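Local coordinates for protein probable N-acetyl-gamma-glutamyl-phosphate reductase, chloroplastic (PDB 1XYG) that probably catalyses the NADPH-dependent reduction of N-acetyl-L-glutamyl 5-phosphate to the corresponding semialdehyde in plastid arginine biosynthesis, at residues Thr94-Ile99 and Gln129-Val134; Tyr142-Ile147 and Ala159-Tyr164; Ile188-Gly193 and Met255-Tyr260. All coordinates share one frame; numbering follows the deposited sequence.

In the fold
The three contacts lead from the nucleotide-binding domain across the probable active site into the dimerisation domain. Contact 1 sits on the periphery of the Rossmann-type part, its centre about 19 Å from that of contact 2, with no atoms touching. The centre of contact 2 lies about 5 Å from that of the chain; it carries Cys163, the active-site residue by similarity, at the start of helix 163-177. That helix runs on to strand 187-193 of contact 3, whose centre is about 17 Å from that of contact 2. Here the two meet directly: Cys163 SG is 3.3 Å from Met255 CE, and the Tyr164 ring packs on Ala190. Contacts 1 and 3 are about 30 Å apart between centres.

Contact 1: Thr94-Ile99 and Gln129-Val134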
# COMPACT_ATOMS: atom_id res chain seq x y z
N THR A 94 21.09 -4.75 26.26
CA THR A 94 20.32 -4.96 27.47
C THR A 94 20.40 -6.44 27.76
O THR A 94 20.53 -6.89 28.90
CB THR A 94 18.84 -4.62 27.20
OG1 THR A 94 18.74 -3.28 26.72
CG2 THR A 94 18.01 -4.80 28.45
N THR A 95 20.33 -7.19 26.67
CA THR A 95 20.34 -8.64 26.66
C THR A 95 21.50 -9.34 27.36
O THR A 95 21.31 -10.37 28.01
CB THR A 95 20.25 -9.14 25.20
OG1 THR A 95 19.01 -8.70 24.63
CG2 THR A 95 20.32 -10.63 25.14
N GLN A 96 22.71 -8.79 27.24
CA GLN A 96 23.87 -9.41 27.85
C GLN A 96 23.82 -9.58 29.37
O GLN A 96 24.02 -10.69 29.87
CB GLN A 96 25.14 -8.66 27.46
CG GLN A 96 25.81 -9.18 26.18
CD GLN A 96 26.76 -8.17 25.56
OE1 GLN A 96 27.30 -7.31 26.25
NE2 GLN A 96 27.00 -8.29 24.26
N GLU A 97 23.53 -8.52 30.11
CA GLU A 97 23.51 -8.66 31.55
C GLU A 97 22.31 -9.44 32.08
O GLU A 97 22.42 -10.12 33.10
CB GLU A 97 23.64 -7.30 32.26
CG GLU A 97 22.60 -6.23 32.07
CD GLU A 97 23.04 -4.96 32.80
OE1 GLU A 97 23.75 -4.14 32.18
OE2 GLU A 97 22.70 -4.79 33.99
N ILE A 98 21.19 -9.37 31.38
CA ILE A 98 20.00 -10.09 31.79
C ILE A 98 20.17 -11.58 31.57
O ILE A 98 19.83 -12.40 32.43
CB ILE A 98 18.76 -9.65 31.00
CG1 ILE A 98 18.34 -8.25 31.41
CG2 ILE A 98 17.64 -10.69 31.16
CD1 ILE A 98 17.29 -7.69 30.49
N ILE A 99 20.69 -11.93 30.40
CA ILE A 99 20.90 -13.33 30.06
C ILE A 99 21.99 -13.95 30.92
O ILE A 99 21.90 -15.12 31.29
CB ILE A 99 21.26 -13.48 28.56
CG1 ILE A 99 20.03 -13.19 27.70
CG2 ILE A 99 21.80 -14.87 28.29
CD1 ILE A 99 20.18 -13.50 26.23
N GLN A 129 29.48 -0.06 22.84
CA GLN A 129 29.59 -0.33 24.27
C GLN A 129 30.30 -1.65 24.53
O GLN A 129 30.31 -2.56 23.70
CB GLN A 129 28.21 -0.26 24.95
CG GLN A 129 27.36 -1.50 25.07
CD GLN A 129 26.03 -1.20 25.76
OE1 GLN A 129 25.96 -0.35 26.65
NE2 GLN A 129 24.97 -1.89 25.35
N PRO A 130 30.96 -1.75 25.68
CA PRO A 130 31.70 -2.96 26.06
C PRO A 130 30.79 -4.18 26.16
O PRO A 130 29.62 -4.07 26.51
CB PRO A 130 32.32 -2.57 27.39
CG PRO A 130 32.60 -1.05 27.16
CD PRO A 130 31.30 -0.62 26.56
N HIS A 131 31.33 -5.34 25.81
CA HIS A 131 30.59 -6.60 25.89
C HIS A 131 30.55 -6.89 27.39
O HIS A 131 31.60 -6.97 28.04
CB HIS A 131 31.37 -7.69 25.14
CG HIS A 131 30.57 -8.93 24.86
ND1 HIS A 131 30.00 -9.70 25.85
CD2 HIS A 131 30.31 -9.57 23.69
CE1 HIS A 131 29.42 -10.76 25.31
NE2 HIS A 131 29.59 -10.70 24.00
N LYS A 132 29.36 -7.05 27.95
CA LYS A 132 29.22 -7.29 29.39
C LYS A 132 29.05 -8.74 29.81
O LYS A 132 28.64 -9.03 30.93
CB LYS A 132 28.07 -6.45 29.95
CG LYS A 132 28.34 -4.96 29.91
CD LYS A 132 27.11 -4.14 30.28
CE LYS A 132 26.07 -4.21 29.18
NZ LYS A 132 24.95 -3.28 29.46
N ALA A 133 29.38 -9.67 28.91
CA ALA A 133 29.26 -11.09 29.21
C ALA A 133 30.29 -11.85 28.38
O ALA A 133 30.01 -12.88 27.77
CB ALA A 133 27.85 -11.58 28.86
N VAL A 134 31.51 -11.32 28.38
CA VAL A 134 32.62 -11.88 27.63
C VAL A 134 32.79 -13.40 27.73
O VAL A 134 32.97 -14.06 26.71
CB VAL A 134 33.95 -11.21 28.03
CG1 VAL A 134 35.12 -11.88 27.31
CG2 VAL A 134 33.92 -9.73 27.69
O HOH W 1 22.51 -3.00 30.44
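Gln96 leaves helix 95-100 with its chain extended beyond CG, which carries its amide out to His131, whose CG stands anti to its own backbone N (chi1 -166°), beside the carbonyl carbon, and brings the ring face against that amide. The two flat groups stack, their planes only 10° apart, and NE2 of Gln96 lies 3.4 Å above the imidazole plane of His131, over the ring centre. The other end of the same amide is tied to the loop backbone: Lys132 N donates to Gln96 OE1 at 2.7 Å with a fairly straight N-H (164°), approaching from above the carbonyl plane. Since Gln96 NE2 also bonds to Asp114 O, both ends of the amide are engaged, and its rotation is fixed.

The imidazole is pinned as well. Ala133 N reaches His131 ND1 in the ring plane at 3.1 Å, so ND1 acts as acceptor; this is consistent with a proton on NE2, which pairs with Gln137 OE1. Tyr123 of helix 120-127 meets the ring edge-to-face. Nearer the helix, the methyl of Ala133 rests 4.1 Å from Gln96 CG.

Toward the solvent, Glu97 and Lys132 add an ionic bond. Lys132 bends at its third torsion and brings NZ to within 3.1 Å of Glu97 OE1, a salt bridge that uses the anti lone pair of the carboxylate. The lysine's CD and CE run past that same oxygen.

The contact thus fastens the loop between helices 120-127 and 134-137 to helix 95-100. That helix makes the crossover between the neighbouring parallel strands 85-88 and 107-110, the beta-alpha-beta unit of which Rossmann-type NAD(P)-binding domains are built.

Contact 2: Tyr142-Ile147 and Ala159-Tyr164; sequences YGLTEI and ANPGCY
Tyr142 and Ala159 form a parallel beta bridge, CA atoms 5.0 Å apart, at the edge of the Rossmann sheet where strand 141-142 lies beside strand 157-159. Between the two segments one backbone bond forms, Gly143 N to Ala159 O at 2.8 Å, nearly straight (168°); Ala159 also pairs with Val141. The backbone of Asn160 bonds that of Asp110 in strand 107-110, on the other flank. Beyond the bridge the chains diverge, one through an inverse gamma turn centred on Leu144 into helix 145-153, the other through Pro161 to Gly162, the N-cap residue of helix 163-177.

Polar bonds gather round the phenol and tie it to the loop before Cys163, the active-site residue by similarity. Glu227 OE2 bonds both Tyr142 OH and Gly162 N, and Gln169 also bonds the hydroxyl.

Apolar packing centres on Pro161, which fits between Gly143 and the Tyr142 side chain. Its CD presses 3.3 Å from Gly143 C, and a beta carbon on Gly143 would come only 3.1 Å from that CD, so the missing side chain suits this approach. Tyr142 CG stands anti to its backbone N (chi1 -169°), which lays the ring alongside Pro161. Pro161 CG lies over one face of that ring, offset toward the rim, and reaches Leu144 CB at 4.3 Å. At the far end, Pro161 CB sits 3.3 Å from Tyr142 CZ and 3.1 Å from Tyr142 OH.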
# COMPACT_ATOMS: atom_id res chain seq x y z
N TYR A 142 25.77 -19.72 17.01
CA TYR A 142 25.02 -18.92 16.03
C TYR A 142 23.86 -19.76 15.50
O TYR A 142 24.06 -20.84 14.94
CB TYR A 142 25.94 -18.50 14.89
CG TYR A 142 25.37 -17.46 13.96
CD1 TYR A 142 25.01 -16.19 14.43
CD2 TYR A 142 25.23 -17.72 12.59
CE1 TYR A 142 24.53 -15.21 13.56
CE2 TYR A 142 24.75 -16.74 11.71
CZ TYR A 142 24.40 -15.49 12.20
OH TYR A 142 23.96 -14.52 11.34
N GLY A 143 22.64 -19.24 15.65
CA GLY A 143 21.46 -19.97 15.23
C GLY A 143 21.02 -20.08 13.77
O GLY A 143 19.82 -20.08 13.50
N LEU A 144 21.95 -20.16 12.83
CA LEU A 144 21.57 -20.30 11.42
C LEU A 144 21.34 -21.80 11.26
O LEU A 144 22.22 -22.56 10.83
CB LEU A 144 22.70 -19.80 10.50
CG LEU A 144 22.36 -19.76 9.00
CD1 LEU A 144 21.07 -18.99 8.77
CD2 LEU A 144 23.51 -19.11 8.23
N THR A 145 20.13 -22.22 11.63
CA THR A 145 19.74 -23.62 11.64
C THR A 145 20.27 -24.59 10.58
O THR A 145 20.93 -25.57 10.93
CB THR A 145 18.20 -23.75 11.71
OG1 THR A 145 17.67 -22.68 12.51
CG2 THR A 145 17.82 -25.08 12.36
N GLU A 146 19.99 -24.34 9.30
CA GLU A 146 20.45 -25.25 8.25
C GLU A 146 21.96 -25.41 8.15
O GLU A 146 22.45 -26.40 7.61
CB GLU A 146 19.90 -24.82 6.89
CG GLU A 146 18.39 -24.96 6.73
CD GLU A 146 17.60 -23.94 7.54
OE1 GLU A 146 18.18 -22.90 7.96
OE2 GLU A 146 16.39 -24.16 7.75
N ILE A 147 22.71 -24.45 8.68
CA ILE A 147 24.17 -24.51 8.62
C ILE A 147 24.82 -25.07 9.89
O ILE A 147 25.72 -25.91 9.82
CB ILE A 147 24.77 -23.10 8.35
CG1 ILE A 147 24.13 -22.47 7.11
CG2 ILE A 147 26.27 -23.20 8.16
CD1 ILE A 147 24.48 -23.14 5.80
N ALA A 159 22.39 -17.65 19.78
CA ALA A 159 22.22 -16.29 19.30
C ALA A 159 21.49 -16.42 17.96
O ALA A 159 22.07 -16.88 16.98
CB ALA A 159 23.58 -15.62 19.10
N ASN A 160 20.22 -16.04 17.94
CA ASN A 160 19.44 -16.13 16.71
C ASN A 160 19.94 -15.07 15.74
O ASN A 160 20.04 -13.89 16.08
CB ASN A 160 17.95 -15.92 17.01
CG ASN A 160 17.05 -16.59 15.98
OD1 ASN A 160 17.19 -17.78 15.70
ND2 ASN A 160 16.13 -15.83 15.40
N PRO A 161 20.30 -15.49 14.51
CA PRO A 161 20.80 -14.53 13.51
C PRO A 161 19.85 -13.40 13.15
O PRO A 161 18.66 -13.43 13.47
CB PRO A 161 21.15 -15.42 12.30
CG PRO A 161 20.50 -16.75 12.58
CD PRO A 161 20.55 -16.87 14.08
N GLY A 162 20.40 -12.37 12.50
CA GLY A 162 19.59 -11.25 12.08
C GLY A 162 18.88 -11.66 10.80
O GLY A 162 19.20 -12.69 10.23
N CYS A 163 17.92 -10.85 10.36
CA CYS A 163 17.16 -11.15 9.16
C CYS A 163 18.01 -11.12 7.88
O CYS A 163 18.14 -12.14 7.20
CB CYS A 163 15.98 -10.17 9.05
SG CYS A 163 16.42 -8.47 9.39
N TYR A 164 18.58 -9.96 7.56
CA TYR A 164 19.41 -9.85 6.36
C TYR A 164 20.51 -10.91 6.30
O TYR A 164 20.67 -11.58 5.28
CB TYR A 164 20.05 -8.46 6.29
CG TYR A 164 19.12 -7.36 5.82
CD1 TYR A 164 18.48 -7.45 4.58
CD2 TYR A 164 18.95 -6.20 6.58
CE1 TYR A 164 17.70 -6.39 4.10
CE2 TYR A 164 18.17 -5.14 6.10
CZ TYR A 164 17.55 -5.24 4.86
OH TYR A 164 16.83 -4.17 4.38

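Contact 3: Ile188-Gly193 and Met255-Tyr260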
# COMPACT_ATOMS: atom_id res chain seq x y z
N ILE A 188 26.02 -6.85 -2.07
CA ILE A 188 24.67 -7.21 -1.66
C ILE A 188 23.74 -6.01 -1.61
O ILE A 188 23.94 -5.08 -0.82
CB ILE A 188 24.69 -7.88 -0.27
CG1 ILE A 188 25.74 -9.00 -0.26
CG2 ILE A 188 23.31 -8.43 0.07
CD1 ILE A 188 26.27 -9.33 1.14
N ASP A 189 22.71 -6.03 -2.45
CA ASP A 189 21.71 -4.96 -2.46
C ASP A 189 20.44 -5.59 -1.89
O ASP A 189 19.73 -6.31 -2.58
CB ASP A 189 21.47 -4.44 -3.87
CG ASP A 189 20.57 -3.22 -3.89
OD1 ASP A 189 19.40 -3.34 -3.48
OD2 ASP A 189 21.04 -2.13 -4.30
N ALA A 190 20.16 -5.30 -0.61
CA ALA A 190 19.01 -5.88 0.08
C ALA A 190 17.82 -4.95 0.29
O ALA A 190 17.94 -3.72 0.36
CB ALA A 190 19.45 -6.47 1.42
N LYS A 191 16.65 -5.56 0.41
CA LYS A 191 15.40 -4.85 0.59
C LYS A 191 14.61 -5.49 1.72
O LYS A 191 14.62 -6.72 1.89
CB LYS A 191 14.57 -4.92 -0.70
CG LYS A 191 15.26 -4.37 -1.94
CD LYS A 191 16.31 -5.32 -2.52
CE LYS A 191 16.81 -4.78 -3.86
NZ LYS A 191 17.81 -5.64 -4.54
N SER A 192 13.92 -4.67 2.49
CA SER A 192 13.14 -5.19 3.61
C SER A 192 11.87 -4.41 3.88
O SER A 192 11.81 -3.20 3.67
CB SER A 192 13.99 -5.22 4.88
OG SER A 192 13.21 -5.50 6.04
N GLY A 193 10.84 -5.13 4.34
CA GLY A 193 9.59 -4.49 4.70
C GLY A 193 9.88 -3.67 5.95
O GLY A 193 10.81 -3.98 6.70
N MET A 255 11.56 -9.78 2.62
CA MET A 255 12.95 -9.40 2.50
C MET A 255 13.60 -10.12 1.34
O MET A 255 13.35 -11.30 1.10
CB MET A 255 13.70 -9.72 3.80
CG MET A 255 15.18 -9.40 3.76
SD MET A 255 15.96 -9.73 5.35
CE MET A 255 15.51 -8.20 6.24
N GLN A 256 14.43 -9.39 0.62
CA GLN A 256 15.16 -9.95 -0.50
C GLN A 256 16.56 -9.40 -0.56
O GLN A 256 16.79 -8.21 -0.35
CB GLN A 256 14.49 -9.64 -1.85
CG GLN A 256 15.35 -10.07 -3.04
CD GLN A 256 14.67 -9.90 -4.39
OE1 GLN A 256 13.45 -10.06 -4.51
NE2 GLN A 256 15.45 -9.59 -5.42
N SER A 257 17.52 -10.28 -0.82
CA SER A 257 18.89 -9.85 -0.99
C SER A 257 19.20 -10.24 -2.43
O SER A 257 18.97 -11.37 -2.83
CB SER A 257 19.85 -10.59 -0.05
OG SER A 257 19.85 -9.99 1.23
N THR A 258 19.66 -9.27 -3.20
CA THR A 258 20.07 -9.53 -4.57
C THR A 258 21.59 -9.51 -4.42
O THR A 258 22.19 -8.47 -4.16
CB THR A 258 19.61 -8.42 -5.52
OG1 THR A 258 18.19 -8.27 -5.43
CG2 THR A 258 19.99 -8.78 -6.95
N ILE A 259 22.20 -10.68 -4.58
CA ILE A 259 23.63 -10.85 -4.39
C ILE A 259 24.44 -10.96 -5.67
O ILE A 259 24.23 -11.86 -6.47
CB ILE A 259 23.88 -12.08 -3.51
CG1 ILE A 259 23.02 -11.98 -2.25
CG2 ILE A 259 25.36 -12.22 -3.19
CD1 ILE A 259 23.01 -13.23 -1.43
N TYR A 260 25.40 -10.06 -5.83
CA TYR A 260 26.24 -10.04 -7.01
C TYR A 260 27.62 -10.59 -6.68
O TYR A 260 28.40 -9.94 -5.98
CB TYR A 260 26.34 -8.62 -7.54
CG TYR A 260 24.98 -8.02 -7.84
CD1 TYR A 260 24.33 -8.27 -9.04
CD2 TYR A 260 24.35 -7.19 -6.91
CE1 TYR A 260 23.07 -7.71 -9.32
CE2 TYR A 260 23.09 -6.62 -7.18
CZ TYR A 260 22.46 -6.88 -8.38
OH TYR A 260 21.23 -6.33 -8.64
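Lys191 and Thr258 slant across each other on one face of two antiparallel strands, whose axes come within 4.6 Å. The lysine chain bends at its second torsion (chi2 77°), bringing NZ to Thr258 OG1 at 2.8 Å. NZ also donates to Asp189 O at 2.8 Å and makes a weak salt-bridge bond with Asp189 OD1. Thr258 N reaches the same Asp189 O from the opposite face of its plane. Gln256 NE2 adds a second N-H to Thr258 OG1 at 3.0 Å and also bonds Ser216 OG of the second subunit. An alanine in place of Lys191 would probably leave Asp189 of both subunits without a positive mate and Thr258 OG1 with one donor fewer.

The hydrogen-bonded pairs Asp189-Thr258 and Lys191-Gln256 each close with two backbone bonds. On the other face, Ala190 CB lies 3.5 Å from Ser257 OG, and Met255 curls at its third torsion to set CE alongside Ser192, 3.6 Å from OG. This face is turned to helix 163-177, where Thr167 bonds Ser257 OG.

The polar face meets the second subunit: Asp189 OD2 of that copy takes Lys191 NZ and Tyr260 OH, and the reciprocal bonds form. Such a sheet, with the helix that opens at Cys163, the probable catalytic residue, on one side and a partner subunit on the other, is characteristic of the GAPDH-like dimerisation domain of semialdehyde dehydrogenases.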